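Local structure of HydG protein (Carboxydothermus hydrogenoformans, 4RTB) at residues Q208-N212 / P213-R217; E335-E338 / L339-Q343; E166-I169 / P170-S174. The protein is a radical SAM maturase of [FeFe]-hydrogenase, carrying a [4Fe-4S] cluster and S-adenosylmethionine, that makes the carbon monoxide and cyanide ligands of the hydrogenase iron site. One frame throughout, in Å; residues are numbered along the deposited sequence.

Contact 1: Q208-N212 / P213-R217; sequences QESYN and PEVYR. With SAM (S-adenosylmethionine), chain B.
Asn-212 O is gripped by two backbone donors from the first turn of helix 213-219. Tyr-216 N reaches Asn-212 O at 2.7 Å, almost in line with the carbonyl bond. Val-215 N comes to Asn-212 O at 3.0 Å from above the carbonyl plane, well off any lone pair. Asn-212 is the N-cap residue by position, but its side chain makes no capping bond. Its ND2 rests beside Val-215 CG1 instead. This is the loop that follows strand 204-205 of the radical SAM barrel and starts the next helix. An ST turn shapes the loop: Ser-210 OG accepts from Asn-212 N at 3.1 Å. The same hydroxyl is also hydrogen-bonded to Glu-260, and Val-215 CG2 lies against it.

Gln-208 folds back over the loop. Its CG is anti to the backbone N (chi1 178°), which carries it over the centre of one face of the Tyr-211 ring, 3.5 Å above the ring plane. The bend at chi2 (51°) then leads the amide back, and Gln-208 NE2 bonds to Ser-210 O at 2.9 Å, with the acceptor close to the amide plane. Gln-208 NE2 also lies 3.8 Å from Tyr-216 CE1, amide and ring planes being 26° apart. Gln-208 O sits at the edge of that ring. The phenol OH of Tyr-216 bonds to Lys-225 O, and Lys-225 is part of both the cluster and the SAM pockets.

Glu-209 turns its carboxylate the other way, onto the ribose of S-adenosylmethionine. OE1 accepts from O2', in a bond modelled so short that its length is doubtful. Glu-209 OE2 accepts from SAM O3' at 2.5 Å.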
loop_
_atom_site.group_PDB
_atom_site.type_symbol
_atom_site.label_atom_id
_atom_site.label_comp_id
_atom_site.label_asym_id
_atom_site.label_seq_id
_atom_site.Cartn_x
_atom_site.Cartn_y
_atom_site.Cartn_z
ATOM N N GLN A 208 -8.413 5.323 -5.618
ATOM C CA GLN A 208 -9.170 6.353 -6.321
ATOM C C GLN A 208 -8.430 6.780 -7.593
ATOM O O GLN A 208 -9.016 7.395 -8.490
ATOM C CB GLN A 208 -9.411 7.553 -5.395
ATOM C CG GLN A 208 -10.148 8.737 -6.012
ATOM C CD GLN A 208 -11.433 8.337 -6.709
ATOM O OE1 GLN A 208 -12.139 7.432 -6.266
ATOM N NE2 GLN A 208 -11.740 9.009 -7.814
ATOM N N GLU A 209 -7.146 6.422 -7.662
ATOM C CA GLU A 209 -6.229 6.815 -8.741
ATOM C C GLU A 209 -6.022 8.328 -8.770
ATOM O O GLU A 209 -4.893 8.806 -8.680
ATOM C CB GLU A 209 -6.722 6.329 -10.113
ATOM C CG GLU A 209 -7.217 4.888 -10.155
ATOM C CD GLU A 209 -6.116 3.857 -9.969
ATOM O OE1 GLU A 209 -4.924 4.230 -9.982
ATOM O OE2 GLU A 209 -6.451 2.664 -9.812
ATOM N N SER A 210 -7.110 9.076 -8.910
ATOM C CA SER A 210 -7.047 10.528 -8.819
ATOM C C SER A 210 -8.307 11.116 -8.206
ATOM O O SER A 210 -9.417 10.665 -8.484
ATOM C CB SER A 210 -6.816 11.156 -10.189
ATOM O OG SER A 210 -7.047 12.552 -10.121
ATOM N N TYR A 211 -8.116 12.139 -7.382
ATOM C CA TYR A 211 -9.223 12.810 -6.722
ATOM C C TYR A 211 -9.656 14.056 -7.480
ATOM O O TYR A 211 -10.614 14.723 -7.088
ATOM C CB TYR A 211 -8.840 13.169 -5.287
ATOM C CG TYR A 211 -8.868 11.983 -4.356
ATOM C CD1 TYR A 211 -7.758 11.164 -4.206
ATOM C CD2 TYR A 211 -10.012 11.675 -3.638
ATOM C CE1 TYR A 211 -7.787 10.073 -3.360
ATOM C CE2 TYR A 211 -10.050 10.590 -2.791
ATOM C CZ TYR A 211 -8.937 9.793 -2.656
ATOM O OH TYR A 211 -8.984 8.715 -1.813
ATOM N N ASN A 212 -8.953 14.374 -8.562
ATOM C CA ASN A 212 -9.361 15.483 -9.415
ATOM C C ASN A 212 -10.205 14.979 -10.574
ATOM O O ASN A 212 -9.685 14.332 -11.483
ATOM C CB ASN A 212 -8.148 16.253 -9.941
ATOM C CG ASN A 212 -8.493 17.676 -10.342
ATOM O OD1 ASN A 212 -9.528 18.212 -9.941
ATOM N ND2 ASN A 212 -7.627 18.298 -11.133
ATOM N N PRO A 213 -11.514 15.277 -10.543
ATOM C CA PRO A 213 -12.446 14.847 -11.592
ATOM C C PRO A 213 -12.004 15.320 -12.970
ATOM O O PRO A 213 -12.321 14.682 -13.973
ATOM C CB PRO A 213 -13.767 15.513 -11.190
ATOM C CG PRO A 213 -13.627 15.797 -9.736
ATOM C CD PRO A 213 -12.180 16.099 -9.519
ATOM N N GLU A 214 -11.264 16.423 -13.006
ATOM C CA GLU A 214 -10.840 17.026 -14.262
ATOM C C GLU A 214 -9.693 16.255 -14.914
ATOM O O GLU A 214 -9.559 16.266 -16.139
ATOM C CB GLU A 214 -10.439 18.489 -14.042
ATOM C CG GLU A 214 -11.503 19.337 -13.347
ATOM C CD GLU A 214 -12.869 19.245 -14.012
ATOM O OE1 GLU A 214 -12.944 19.319 -15.259
ATOM O OE2 GLU A 214 -13.875 19.096 -13.283
ATOM N N VAL A 215 -8.867 15.591 -14.109
ATOM C CA VAL A 215 -7.801 14.760 -14.660
ATOM C C VAL A 215 -8.223 13.288 -14.638
ATOM O O VAL A 215 -7.719 12.475 -15.418
ATOM C CB VAL A 215 -6.452 14.955 -13.904
ATOM C CG1 VAL A 215 -6.268 16.412 -13.507
ATOM C CG2 VAL A 215 -6.364 14.062 -12.686
ATOM N N TYR A 216 -9.164 12.958 -13.755
ATOM C CA TYR A 216 -9.768 11.629 -13.723
ATOM C C TYR A 216 -10.530 11.375 -15.015
ATOM O O TYR A 216 -10.424 10.306 -15.616
ATOM C CB TYR A 216 -10.709 11.485 -12.525
ATOM C CG TYR A 216 -11.296 10.101 -12.362
ATOM C CD1 TYR A 216 -10.650 9.143 -11.595
ATOM C CD2 TYR A 216 -12.497 9.754 -12.967
ATOM C CE1 TYR A 216 -11.177 7.877 -11.436
ATOM C CE2 TYR A 216 -13.033 8.486 -12.817
ATOM C CZ TYR A 216 -12.368 7.553 -12.049
ATOM O OH TYR A 216 -12.891 6.293 -11.891
ATOM N N ARG A 217 -11.320 12.365 -15.419
ATOM C CA ARG A 217 -11.996 12.333 -16.707
ATOM C C ARG A 217 -10.962 12.277 -17.826
ATOM O O ARG A 217 -11.167 11.617 -18.846
ATOM C CB ARG A 217 -12.899 13.561 -16.873
ATOM C CG ARG A 217 -12.770 14.251 -18.226
ATOM C CD ARG A 217 -13.170 15.716 -18.161
ATOM N NE ARG A 217 -14.561 15.932 -18.549
HETATM N N SAM B . -8.317 -3.208 -12.008
HETATM C CA SAM B . -8.535 -2.693 -10.656
HETATM C C SAM B . -8.547 -1.170 -10.579
HETATM O O SAM B . -8.315 -0.466 -11.556
HETATM O OXT SAM B . -8.796 -0.607 -9.516
HETATM C CB SAM B . -7.483 -3.219 -9.682
HETATM C CG SAM B . -6.164 -3.708 -10.278
HETATM S SD SAM B . -5.077 -2.491 -11.061
HETATM C CE SAM B . -4.057 -3.642 -11.986
HETATM C "C5'" SAM B . -3.843 -2.218 -9.771
HETATM C "C4'" SAM B . -3.306 -0.792 -9.676
HETATM O "O4'" SAM B . -2.143 -0.575 -10.458
HETATM C "C3'" SAM B . -4.315 0.236 -10.162
HETATM O "O3'" SAM B . -5.167 0.625 -9.112
HETATM C "C2'" SAM B . -3.446 1.384 -10.631
HETATM O "O2'" SAM B . -3.484 2.439 -9.703
HETATM C "C1'" SAM B . -2.036 0.822 -10.668
HETATM N N9 SAM B . -1.439 1.145 -11.971
HETATM C C8 SAM B . -2.000 0.919 -13.198
HETATM N N7 SAM B . -1.151 1.362 -14.149
HETATM C C5 SAM B . -0.060 1.880 -13.544
HETATM C C6 SAM B . 1.096 2.463 -14.042
HETATM N N6 SAM B . 1.268 2.590 -15.354
HETATM N N1 SAM B . 2.062 2.912 -13.167
HETATM C C2 SAM B . 1.878 2.778 -11.806
HETATM N N3 SAM B . 0.727 2.196 -11.318
HETATM C C4 SAM B . -0.227 1.753 -12.173
#

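Contact 2: E335-E338 / L339-Q343; sequences ELVE and LGVSQ
The flat groups that meet between Leu-336 and Val-341 are peptide units, not rings. Leu-336 O takes Val-341 N at 3.0 Å, the donor tilted 29° from the carbonyl plane. Gly-340 N and Leu-339 N also come to this oxygen, but both of those bonds are weak. The contact is the glycine C-cap that ends helix 330-339, and the bond from Val-341 N back five residues is its 6→1 bond. The turn feeds strand 343-345, which runs parallel to strand 321-324. Strand, helix and strand form a beta-alpha-beta crossover of the barrel. Leu-339 N makes the last regular i to i-4 bond, to Glu-335 O at 2.9 Å.

Gly-340 is the first residue to leave the helical path, with phi at 162°. A CB would collide with Leu-339 O at these backbone angles, so the position suits glycine.

Past the glycine, Val-341 folds back on the last turn. Its CB lies close to Leu-336 O. Its CG2 stands beside its own backbone N, with CG1 anti to that N (chi1 168°). Val-341 CG2 therefore meets Leu-336 CB at 3.8 Å, while CG1 faces Val-337 CG2 more loosely. Leu-336 also packs on Phe-306 and Val-310 of helix 303-316, and Val-337 and Val-341 both reach Ile-96 of strand 95-105. Among the turn's carbonyls, Val-337 O accepts a hydrogen bond from Lys-88 NZ.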
loop_
_atom_site.group_PDB
_atom_site.type_symbol
_atom_site.label_atom_id
_atom_site.label_comp_id
_atom_site.label_asym_id
_atom_site.label_seq_id
_atom_site.Cartn_x
_atom_site.Cartn_y
_atom_site.Cartn_z
ATOM N N GLU A 335 14.726 4.134 2.622
ATOM C CA GLU A 335 14.549 5.498 3.120
ATOM C C GLU A 335 13.061 5.755 3.353
ATOM O O GLU A 335 12.667 6.329 4.371
ATOM C CB GLU A 335 15.122 6.534 2.145
ATOM C CG GLU A 335 16.330 7.301 2.685
ATOM C CD GLU A 335 16.450 8.709 2.116
ATOM O OE1 GLU A 335 16.659 8.852 0.892
ATOM O OE2 GLU A 335 16.334 9.677 2.901
ATOM N N LEU A 336 12.238 5.314 2.407
ATOM C CA LEU A 336 10.792 5.447 2.517
ATOM C C LEU A 336 10.277 4.613 3.684
ATOM O O LEU A 336 9.349 5.023 4.382
ATOM C CB LEU A 336 10.108 5.031 1.212
ATOM C CG LEU A 336 10.485 5.864 -0.016
ATOM C CD1 LEU A 336 9.929 5.245 -1.288
ATOM C CD2 LEU A 336 10.016 7.303 0.138
ATOM N N VAL A 337 10.882 3.448 3.899
ATOM C CA VAL A 337 10.537 2.648 5.069
ATOM C C VAL A 337 10.887 3.425 6.344
ATOM O O VAL A 337 10.114 3.425 7.304
ATOM C CB VAL A 337 11.245 1.272 5.065
ATOM C CG1 VAL A 337 10.936 0.508 6.340
ATOM C CG2 VAL A 337 10.823 0.462 3.845
ATOM N N GLU A 338 12.037 4.101 6.340
ATOM C CA GLU A 338 12.434 4.963 7.459
ATOM C C GLU A 338 11.413 6.075 7.718
ATOM O O GLU A 338 11.130 6.412 8.871
ATOM C CB GLU A 338 13.812 5.595 7.203
ATOM C CG GLU A 338 15.017 4.798 7.699
ATOM C CD GLU A 338 16.348 5.411 7.264
ATOM O OE1 GLU A 338 16.620 6.583 7.609
ATOM O OE2 GLU A 338 17.122 4.716 6.570
ATOM N N LEU A 339 10.867 6.639 6.643
ATOM C CA LEU A 339 10.050 7.847 6.751
ATOM C C LEU A 339 8.544 7.622 6.938
ATOM O O LEU A 339 7.811 8.581 7.182
ATOM C CB LEU A 339 10.268 8.732 5.522
ATOM C CG LEU A 339 11.306 9.846 5.665
ATOM C CD1 LEU A 339 12.716 9.285 5.635
ATOM C CD2 LEU A 339 11.120 10.894 4.586
ATOM N N GLY A 340 8.071 6.384 6.819
ATOM C CA GLY A 340 6.663 6.127 7.079
ATOM C C GLY A 340 6.047 4.841 6.553
ATOM O O GLY A 340 5.080 4.334 7.126
ATOM N N VAL A 341 6.591 4.327 5.456
ATOM C CA VAL A 341 6.090 3.105 4.832
ATOM C C VAL A 341 6.082 1.934 5.811
ATOM O O VAL A 341 7.077 1.676 6.483
ATOM C CB VAL A 341 6.935 2.734 3.596
ATOM C CG1 VAL A 341 6.615 1.328 3.117
ATOM C CG2 VAL A 341 6.728 3.754 2.487
ATOM N N SER A 342 4.958 1.228 5.895
ATOM C CA SER A 342 4.835 0.107 6.821
ATOM C C SER A 342 4.581 -1.215 6.102
ATOM O O SER A 342 4.659 -2.283 6.712
ATOM C CB SER A 342 3.716 0.374 7.830
ATOM O OG SER A 342 2.487 0.620 7.172
ATOM N N GLN A 343 4.276 -1.141 4.808
ATOM C CA GLN A 343 4.038 -2.338 4.004
ATOM C C GLN A 343 4.765 -2.277 2.664
ATOM O O GLN A 343 4.900 -1.210 2.065
ATOM C CB GLN A 343 2.542 -2.545 3.766
ATOM C CG GLN A 343 1.903 -3.562 4.692
ATOM C CD GLN A 343 0.583 -4.084 4.158
ATOM O OE1 GLN A 343 0.553 -4.920 3.255
ATOM N NE2 GLN A 343 -0.516 -3.590 4.715
#

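Contact 3: E166-I169 / P170-S174; sequences EEII and PAIYS
Ile-169 and Tyr-173 lie side by side and point the same way, with Ile-169 CG2 3.6 Å from Tyr-173 CE2. They stand one turn apart on helix 158-175, which kinks at Pro-170 and joins strands 148-153 and 180-184 in a beta-alpha-beta unit of the radical SAM barrel. Ile-169 CG1 stays beside the backbone N (chi1 -72°). This leaves CG2 anti to that N, on the side where the Tyr-173 ring stands. On the same helix Ile-168 CG2 touches Ile-172 CD1 at 4.2 Å, the two chains meeting at a slant.

The backbone carries these pairs. Tyr-173 N bonds to Ile-169 O at 2.9 Å with an almost straight N-H...O angle of 172°. Ile-172 N reaches Ile-168 O, also at 2.9 Å. Pro-170 breaks the series, since its N has no hydrogen to give to the turn before. Its ring fills the place instead: Pro-170 CD lies 3.5 Å from Glu-166 O and 3.4 Å from Ile-169 CB. A glycine in its place would lack this ring, and would probably lose the ring's contacts with Glu-166 O and Ile-169 CB and set the backbone freer to turn at the kink.

Further out, Ile-168 and Ala-171 pack on helix 131-144. Ile-169 reaches Leu-199 and Ile-201, and Ile-172 reaches Ile-178. Glu-166 makes a salt bridge with Arg-195, and Tyr-173 OH has weak bonds to Lys-200 O and Ile-181 N. After the kink the regular helical pattern goes on, with Ser-174 N bonded to Pro-170 O at 2.9 Å.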
loop_
_atom_site.group_PDB
_atom_site.type_symbol
_atom_site.label_atom_id
_atom_site.label_comp_id
_atom_site.label_asym_id
_atom_site.label_seq_id
_atom_site.Cartn_x
_atom_site.Cartn_y
_atom_site.Cartn_z
ATOM N N GLU A 166 -15.083 -16.611 -5.916
ATOM C CA GLU A 166 -15.870 -17.456 -5.023
ATOM C C GLU A 166 -15.398 -18.898 -5.089
ATOM O O GLU A 166 -15.564 -19.654 -4.132
ATOM C CB GLU A 166 -17.360 -17.377 -5.360
ATOM C CG GLU A 166 -18.121 -16.367 -4.521
ATOM C CD GLU A 166 -19.441 -15.966 -5.148
ATOM O OE1 GLU A 166 -19.715 -16.400 -6.287
ATOM O OE2 GLU A 166 -20.201 -15.213 -4.504
ATOM N N GLU A 167 -14.811 -19.281 -6.218
ATOM C CA GLU A 167 -14.222 -20.610 -6.315
ATOM C C GLU A 167 -12.732 -20.616 -5.973
ATOM O O GLU A 167 -12.223 -21.595 -5.429
ATOM C CB GLU A 167 -14.436 -21.197 -7.711
ATOM C CG GLU A 167 -15.565 -22.215 -7.773
ATOM C CD GLU A 167 -15.335 -23.279 -8.830
ATOM O OE1 GLU A 167 -14.383 -23.134 -9.626
ATOM O OE2 GLU A 167 -16.103 -24.265 -8.858
ATOM N N ILE A 168 -12.034 -19.525 -6.274
ATOM C CA ILE A 168 -10.578 -19.515 -6.131
ATOM C C ILE A 168 -10.076 -19.219 -4.711
ATOM O O ILE A 168 -9.187 -19.913 -4.213
ATOM C CB ILE A 168 -9.947 -18.509 -7.115
ATOM C CG1 ILE A 168 -9.943 -19.114 -8.521
ATOM C CG2 ILE A 168 -8.534 -18.130 -6.687
ATOM C CD1 ILE A 168 -8.969 -18.471 -9.471
ATOM N N ILE A 169 -10.639 -18.209 -4.057
ATOM C CA ILE A 169 -10.139 -17.793 -2.745
ATOM C C ILE A 169 -10.237 -18.879 -1.656
ATOM O O ILE A 169 -9.237 -19.148 -0.978
ATOM C CB ILE A 169 -10.849 -16.505 -2.262
ATOM C CG1 ILE A 169 -10.372 -15.308 -3.088
ATOM C CG2 ILE A 169 -10.587 -16.262 -0.785
ATOM C CD1 ILE A 169 -10.992 -13.998 -2.682
ATOM N N PRO A 170 -11.417 -19.513 -1.478
ATOM C CA PRO A 170 -11.449 -20.574 -0.464
ATOM C C PRO A 170 -10.517 -21.729 -0.811
ATOM O O PRO A 170 -9.982 -22.388 0.086
ATOM C CB PRO A 170 -12.910 -21.039 -0.479
ATOM C CG PRO A 170 -13.663 -19.917 -1.084
ATOM C CD PRO A 170 -12.742 -19.326 -2.097
ATOM N N ALA A 171 -10.331 -21.965 -2.106
ATOM C CA ALA A 171 -9.410 -22.991 -2.575
ATOM C C ALA A 171 -7.988 -22.671 -2.130
ATOM O O ALA A 171 -7.252 -23.559 -1.709
ATOM C CB ALA A 171 -9.482 -23.123 -4.088
ATOM N N ILE A 172 -7.609 -21.398 -2.220
ATOM C CA ILE A 172 -6.301 -20.959 -1.747
ATOM C C ILE A 172 -6.189 -21.116 -0.232
ATOM O O ILE A 172 -5.208 -21.673 0.265
ATOM C CB ILE A 172 -6.013 -19.491 -2.134
ATOM C CG1 ILE A 172 -5.646 -19.395 -3.617
ATOM C CG2 ILE A 172 -4.887 -18.922 -1.290
ATOM C CD1 ILE A 172 -5.259 -17.999 -4.065
ATOM N N TYR A 173 -7.193 -20.631 0.497
ATOM C CA TYR A 173 -7.197 -20.749 1.954
ATOM C C TYR A 173 -7.055 -22.193 2.427
ATOM O O TYR A 173 -6.388 -22.462 3.426
ATOM C CB TYR A 173 -8.475 -20.154 2.545
ATOM C CG TYR A 173 -8.383 -18.685 2.873
ATOM C CD1 TYR A 173 -7.471 -18.219 3.811
ATOM C CD2 TYR A 173 -9.221 -17.765 2.260
ATOM C CE1 TYR A 173 -7.387 -16.874 4.120
ATOM C CE2 TYR A 173 -9.146 -16.420 2.561
ATOM C CZ TYR A 173 -8.229 -15.980 3.492
ATOM O OH TYR A 173 -8.152 -14.640 3.789
ATOM N N SER A 174 -7.681 -23.121 1.713
ATOM C CA SER A 174 -7.701 -24.507 2.163
ATOM C C SER A 174 -6.469 -25.286 1.700
ATOM O O SER A 174 -5.855 -26.005 2.487
ATOM C CB SER A 174 -8.976 -25.201 1.682
ATOM O OG SER A 174 -9.236 -26.368 2.445
#

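Overall arrangement
From the N terminus the order is contact 3, contact 1, contact 2. They follow in series, so none nests in or crosses another. Each joins two adjoining segments and closes no more than a turn or two of chain. Contact 3 lies within the crossover helix between strands 148-153 and 180-184. Contact 1 leads from strand 204-205 into helix 213-219 and alone of the three touches S-adenosylmethionine. Contact 2 leads from helix 330-339 into strand 343-345. Contacts 2 and 3 lie on opposite sides of the chain's centre, their own centres 32 Å apart. No two contacts touch; the parallel strands of the barrel link the regions they belong to.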